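Local coordinates for protein CG8862 (Drosophila melanogaster, PDB 3ISM) that probably cleaves DNA and RNA as a magnesium-dependent mitochondrial endonuclease G, seen here in complex with its protein inhibitor, at residues P16-Q21 / H36-L41; V53-T58 / A105-L110. All blocks are in the same frame, centred on the assembly; numbering follows the deposited sequence. Where two conformers were deposited one is given.

Interaction 1 (P16-Q21 / H36-L41)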
loop_
_atom_site.group_PDB
_atom_site.type_symbol
_atom_site.label_atom_id
_atom_site.label_comp_id
_atom_site.label_asym_id
_atom_site.label_seq_id
_atom_site.Cartn_x
_atom_site.Cartn_y
_atom_site.Cartn_z
ATOM N N PRO B 16 27.302 -9.291 11.060
ATOM C CA PRO B 16 26.310 -10.335 11.366
ATOM C C PRO B 16 25.871 -10.330 12.836
ATOM O O PRO B 16 24.670 -10.439 13.118
ATOM C CB PRO B 16 27.048 -11.639 11.031
ATOM C CG PRO B 16 28.113 -11.245 10.044
ATOM C CD PRO B 16 28.519 -9.851 10.429
ATOM N N SER B 17 26.840 -10.186 13.742
ATOM C CA SER B 17 26.569 -10.148 15.180
ATOM C C SER B 17 25.662 -8.975 15.568
ATOM O O SER B 17 24.793 -9.120 16.425
ATOM C CB SER B 17 27.874 -10.110 15.990
ATOM O OG SER B 17 28.537 -8.859 15.878
ATOM N N ARG B 18 25.866 -7.821 14.927
ATOM C CA ARG B 18 25.090 -6.610 15.227
ATOM C C ARG B 18 23.666 -6.653 14.670
ATOM O O ARG B 18 22.720 -6.255 15.354
ATOM C CB ARG B 18 25.821 -5.351 14.745
ATOM C CG ARG B 18 25.117 -4.035 15.070
ATOM C CD ARG B 18 25.409 -3.543 16.486
ATOM N NE ARG B 18 24.502 -2.463 16.856
ATOM C CZ ARG B 18 23.605 -2.525 17.840
ATOM N NH1 ARG B 18 23.503 -3.617 18.600
ATOM N NH2 ARG B 18 22.818 -1.477 18.078
ATOM N N ILE B 19 23.506 -7.135 13.439
ATOM C CA ILE B 19 22.169 -7.328 12.885
ATOM C C ILE B 19 21.346 -8.243 13.804
ATOM O O ILE B 19 20.210 -7.920 14.148
ATOM C CB ILE B 19 22.192 -7.902 11.452
ATOM C CG1 ILE B 19 23.100 -7.075 10.550
ATOM C CG2 ILE B 19 20.785 -7.929 10.850
ATOM C CD1 ILE B 19 23.567 -7.838 9.295
ATOM N N GLY B 20 21.941 -9.364 14.209
ATOM C CA GLY B 20 21.312 -10.290 15.143
ATOM C C GLY B 20 21.050 -9.693 16.516
ATOM O O GLY B 20 20.094 -10.078 17.186
ATOM N N GLN B 21 21.902 -8.765 16.945
ATOM C CA GLN B 21 21.640 -7.983 18.157
ATOM C C GLN B 21 20.431 -7.052 17.985
ATOM O O GLN B 21 19.501 -7.065 18.803
ATOM C CB GLN B 21 22.871 -7.179 18.562
ATOM C CG GLN B 21 23.935 -7.983 19.308
ATOM C CD GLN B 21 25.263 -7.253 19.367
ATOM O OE1 GLN B 21 25.356 -6.080 18.994
ATOM N NE2 GLN B 21 26.304 -7.945 19.828
ATOM N N HIS B 36 22.395 -1.443 7.798
ATOM C CA HIS B 36 23.458 -0.470 7.899
ATOM C C HIS B 36 24.290 -0.857 9.121
ATOM O O HIS B 36 24.058 -1.909 9.731
ATOM C CB HIS B 36 22.901 0.960 7.955
ATOM C CG HIS B 36 22.229 1.375 6.683
ATOM N ND1 HIS B 36 22.917 1.936 5.627
ATOM C CD2 HIS B 36 20.945 1.245 6.271
ATOM C CE1 HIS B 36 22.080 2.163 4.630
ATOM N NE2 HIS B 36 20.878 1.745 4.992
ATOM N N SER B 37 25.271 -0.034 9.453
ATOM C CA SER B 37 26.154 -0.301 10.569
ATOM C C SER B 37 25.479 -0.333 11.937
ATOM O O SER B 37 25.971 -1.009 12.839
ATOM C CB SER B 37 27.286 0.717 10.594
ATOM O OG SER B 37 27.933 0.792 9.334
ATOM N N ASP B 38 24.380 0.398 12.107
ATOM C CA ASP B 38 23.751 0.503 13.433
ATOM C C ASP B 38 22.227 0.592 13.387
ATOM O O ASP B 38 21.592 0.891 14.394
ATOM C CB ASP B 38 24.341 1.672 14.238
ATOM C CG ASP B 38 24.141 1.515 15.752
ATOM O OD1 ASP B 38 24.325 0.393 16.275
ATOM O OD2 ASP B 38 23.820 2.524 16.431
ATOM N N TYR B 39 21.641 0.326 12.223
ATOM C CA TYR B 39 20.190 0.131 12.123
ATOM C C TYR B 39 19.839 -0.811 10.981
ATOM O O TYR B 39 20.691 -1.126 10.146
ATOM C CB TYR B 39 19.420 1.459 12.026
ATOM C CG TYR B 39 19.553 2.253 10.733
ATOM C CD1 TYR B 39 18.509 2.292 9.816
ATOM C CD2 TYR B 39 20.689 3.011 10.460
ATOM C CE1 TYR B 39 18.603 3.037 8.655
ATOM C CE2 TYR B 39 20.786 3.766 9.299
ATOM C CZ TYR B 39 19.744 3.775 8.405
ATOM O OH TYR B 39 19.823 4.516 7.238
ATOM N N VAL B 40 18.599 -1.285 10.981
ATOM C CA VAL B 40 18.103 -2.181 9.938
ATOM C C VAL B 40 16.913 -1.511 9.246
ATOM O O VAL B 40 16.112 -0.844 9.895
ATOM C CB VAL B 40 17.730 -3.584 10.506
ATOM C CG1 VAL B 40 17.237 -4.513 9.405
ATOM C CG2 VAL B 40 18.935 -4.219 11.205
ATOM N N LEU B 41 16.820 -1.671 7.931
ATOM C CA LEU B 41 15.806 -0.985 7.140
ATOM C C LEU B 41 15.094 -1.931 6.182
ATOM O O LEU B 41 15.745 -2.651 5.439
ATOM C CB LEU B 41 16.461 0.152 6.354
ATOM C CG LEU B 41 15.583 1.004 5.423
ATOM C CD1 LEU B 41 15.849 2.470 5.724
ATOM C CD2 LEU B 41 15.879 0.725 3.977
#
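Asp38 OD1 is gripped twice by a single guanidinium, that of Arg18, and this salt bridge ties the helix 16-22 to the turn leading into strand 40-44. The arginine comes side-on: its NE lies 2.9 Å from Asp38 OD1, and its NH2 donates to the same oxygen at 3.0 Å. NE approaches nearly along the C-O axis of the carboxylate, whereas NH2 arrives on the syn side, clearly out of the carboxylate plane. With both nitrogens on OD1 this is a fork closing on one atom, not the flat pairing of two oxygens with two nitrogens; the planes of the two groups are 34° apart. The reach depends on the shape of the arginine: CG stands anti to the backbone N (chi1 -177°), and a bend at chi2 (83°) turns the rest of the chain across to the turn. On the way, Arg18 CG passes 3.9 Å from the carbonyl O of Ser37. Two further acceptors, Gln21 OE1 one helical turn on and His56 ND1 of the next strand, take up NH1; the bond from Arg18 NH1 to Gln21 OE1 is 3.1 Å and follows a lone pair in the amide carbonyl plane. A small apolar contact accompanies the ion pair, in which Ile19 CG2 meets Val40 CG2 at 4.2 Å, the two side chains crossing almost at right angles. With acceptors at NE, NH1 and NH2, the guanidinium has its rotation largely fixed, and its positive charge probably favours an ionised Asp38, whose other oxygen serves His108.

Interaction 2 (V53-T58 / A105-L110)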
loop_
_atom_site.group_PDB
_atom_site.type_symbol
_atom_site.label_atom_id
_atom_site.label_comp_id
_atom_site.label_asym_id
_atom_site.label_seq_id
_atom_site.Cartn_x
_atom_site.Cartn_y
_atom_site.Cartn_z
ATOM N N VAL B 53 12.020 0.781 10.090
ATOM C CA VAL B 53 13.411 0.644 10.485
ATOM C C VAL B 53 13.441 0.045 11.903
ATOM O O VAL B 53 12.443 0.129 12.640
ATOM C CB VAL B 53 14.182 1.987 10.463
ATOM C CG1 VAL B 53 14.207 2.592 9.080
ATOM C CG2 VAL B 53 13.586 2.970 11.475
ATOM N N PHE B 54 14.578 -0.548 12.269
ATOM C CA PHE B 54 14.726 -1.150 13.572
ATOM C C PHE B 54 16.039 -0.699 14.219
ATOM O O PHE B 54 17.080 -0.606 13.561
ATOM C CB PHE B 54 14.652 -2.686 13.502
ATOM C CG PHE B 54 13.838 -3.284 14.609
ATOM C CD1 PHE B 54 12.530 -3.701 14.374
ATOM C CD2 PHE B 54 14.350 -3.358 15.903
ATOM C CE1 PHE B 54 11.752 -4.218 15.419
ATOM C CE2 PHE B 54 13.578 -3.864 16.948
ATOM C CZ PHE B 54 12.271 -4.286 16.707
ATOM N N GLU B 55 15.974 -0.408 15.510
ATOM C CA GLU B 55 17.126 0.137 16.241
ATOM C C GLU B 55 17.221 -0.534 17.596
ATOM O O GLU B 55 16.210 -0.895 18.190
ATOM C CB GLU B 55 16.988 1.648 16.433
ATOM C CG GLU B 55 16.964 2.498 15.132
ATOM C CD GLU B 55 16.531 3.953 15.397
ATOM O OE1 GLU B 55 15.398 4.164 15.881
ATOM O OE2 GLU B 55 17.318 4.886 15.124
ATOM N N HIS B 56 18.451 -0.710 18.069
ATOM C CA HIS B 56 18.696 -1.163 19.416
ATOM C C HIS B 56 19.582 -0.111 20.068
ATOM O O HIS B 56 20.745 0.033 19.705
ATOM C CB HIS B 56 19.355 -2.554 19.428
ATOM C CG HIS B 56 20.105 -2.858 20.694
ATOM N ND1 HIS B 56 21.403 -3.315 20.694
ATOM C CD2 HIS B 56 19.748 -2.741 21.997
ATOM C CE1 HIS B 56 21.815 -3.474 21.943
ATOM N NE2 HIS B 56 20.830 -3.127 22.753
ATOM N N LEU B 57 19.011 0.622 21.021
ATOM C CA LEU B 57 19.684 1.746 21.656
ATOM C C LEU B 57 20.174 1.389 23.055
ATOM O O LEU B 57 19.497 0.669 23.814
ATOM C CB LEU B 57 18.754 2.967 21.752
ATOM C CG LEU B 57 17.822 3.310 20.580
ATOM C CD1 LEU B 57 17.033 4.589 20.919
ATOM C CD2 LEU B 57 18.565 3.467 19.244
ATOM N N THR B 58 21.366 1.892 23.368
ATOM C CA THR B 58 21.890 1.894 24.709
ATOM C C THR B 58 22.230 3.344 25.088
ATOM O O THR B 58 22.221 4.244 24.232
ATOM C CB THR B 58 23.165 1.024 24.820
ATOM O OG1 THR B 58 24.139 1.500 23.887
ATOM C CG2 THR B 58 22.855 -0.449 24.518
ATOM N N ALA B 105 19.123 10.521 13.465
ATOM C CA ALA B 105 20.571 10.693 13.470
ATOM C C ALA B 105 21.148 10.670 14.894
ATOM O O ALA B 105 22.272 10.195 15.117
ATOM C CB ALA B 105 20.922 11.983 12.771
ATOM N N GLY B 106 20.353 11.155 15.854
ATOM C CA GLY B 106 20.732 11.211 17.264
ATOM C C GLY B 106 20.728 9.883 18.007
ATOM O O GLY B 106 21.174 9.797 19.150
ATOM N N ASN B 107 20.198 8.849 17.376
ATOM C CA ASN B 107 20.173 7.518 17.972
ATOM C C ASN B 107 21.464 6.754 17.654
ATOM O O ASN B 107 21.627 5.589 18.049
ATOM C CB ASN B 107 18.988 6.729 17.401
ATOM C CG ASN B 107 17.648 7.351 17.726
ATOM O OD1 ASN B 107 17.524 8.139 18.661
ATOM N ND2 ASN B 107 16.626 6.978 16.963
ATOM N N HIS B 108 22.361 7.386 16.895
ATOM C CA HIS B 108 23.514 6.674 16.323
ATOM C C HIS B 108 24.786 7.478 16.396
ATOM O O HIS B 108 25.251 8.024 15.401
ATOM C CB HIS B 108 23.203 6.210 14.892
ATOM C CG HIS B 108 21.916 5.466 14.805
ATOM N ND1 HIS B 108 21.784 4.166 15.245
ATOM C CD2 HIS B 108 20.679 5.867 14.430
ATOM C CE1 HIS B 108 20.524 3.788 15.117
ATOM N NE2 HIS B 108 19.831 4.803 14.627
ATOM N N ARG B 109 25.362 7.519 17.592
ATOM C CA ARG B 109 26.475 8.407 17.873
ATOM C C ARG B 109 27.756 7.693 18.291
ATOM O O ARG B 109 28.683 8.330 18.775
ATOM C CB ARG B 109 26.073 9.413 18.943
ATOM C CG ARG B 109 25.089 10.461 18.454
ATOM C CD ARG B 109 24.501 11.148 19.654
ATOM N NE ARG B 109 23.859 12.412 19.335
ATOM C CZ ARG B 109 22.858 12.927 20.045
ATOM N NH1 ARG B 109 22.383 12.264 21.098
ATOM N NH2 ARG B 109 22.315 14.087 19.684
ATOM N N LEU B 110 27.811 6.380 18.089
ATOM C CA LEU B 110 29.032 5.630 18.349
ATOM C C LEU B 110 30.158 6.047 17.400
ATOM O O LEU B 110 31.327 6.074 17.785
ATOM C CB LEU B 110 28.776 4.127 18.242
ATOM C CG LEU B 110 27.904 3.507 19.337
ATOM C CD1 LEU B 110 27.586 2.057 18.998
ATOM C CD2 LEU B 110 28.583 3.641 20.716
#
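Glu55 is the first residue of the strand portion 53-58 to meet the loop 105-110, and it does so with one oxygen for two donors. OE2 of Glu55 lies 2.6 Å from His108 NE2, a short bond that uses the anti lone pair of the carboxylate, and it also accepts from Asn107 ND2 at 2.9 Å on the syn side, out of the carboxylate plane. The amide bond is the straighter, with an angle at the hydrogen of 165° against 144° for the imidazole. OE2 lies in the plane of the Asn107 amide but is tilted from the plane of the His108 ring, and both side chains cross that of Glu55 at about a right angle. Extended beyond CG, the Glu55 chain carries its carboxylate from the strand to the loop, and its CG packs 3.7 Å from His108 NE2. Two residues further along, Leu57 points the same way and lays CD2 against Asn107 CB at 3.8 Å, closing an apolar flank beside the polar pair. Asn107 CB also sits above one face of the His108 ring, toward its rim, while its OD1 accepts from Arg145 of the helix 136-146. Thr58 is the N-cap of the helix 59-62. Asn107 thus joins the central sheet to the helix that carries Glu141, seen to bind magnesium in a structure of this protein. Measured between nearest atoms, the Asn107 side chain is about 9 Å from a bound magnesium ion. The loop follows strand 98-101, which ends in the predicted proton acceptor His101; a strand pair followed by a metal-binding helix is the ββα-metal arrangement of His-Me finger nucleases, here joined to strand 49-57 of the main sheet through Glu55.

How the interactions relate
Both interactions are largely buried and meet on neighbouring antiparallel strands, 40-44 and 49-57, one and two places in from the edge strand 33-35 and linked by a backbone bond, Phe54 N to Val40 O. Interaction 1 lies nearer the periphery, where a partly exposed helix is held by a charged pair; interaction 2, deeper and closer to the nuclease site, relies on an amide and an imidazole that donates from both nitrogens, consistent with a protonated, positively charged ring. Asp38 OD2 probably accepts from His108 ND1 at 2.9 Å, placing that ring between two carboxylates. This gives a hydrogen-bonded network in which donor groups and carboxylates follow one another, from helix 16-22 to the loop beside the predicted active site.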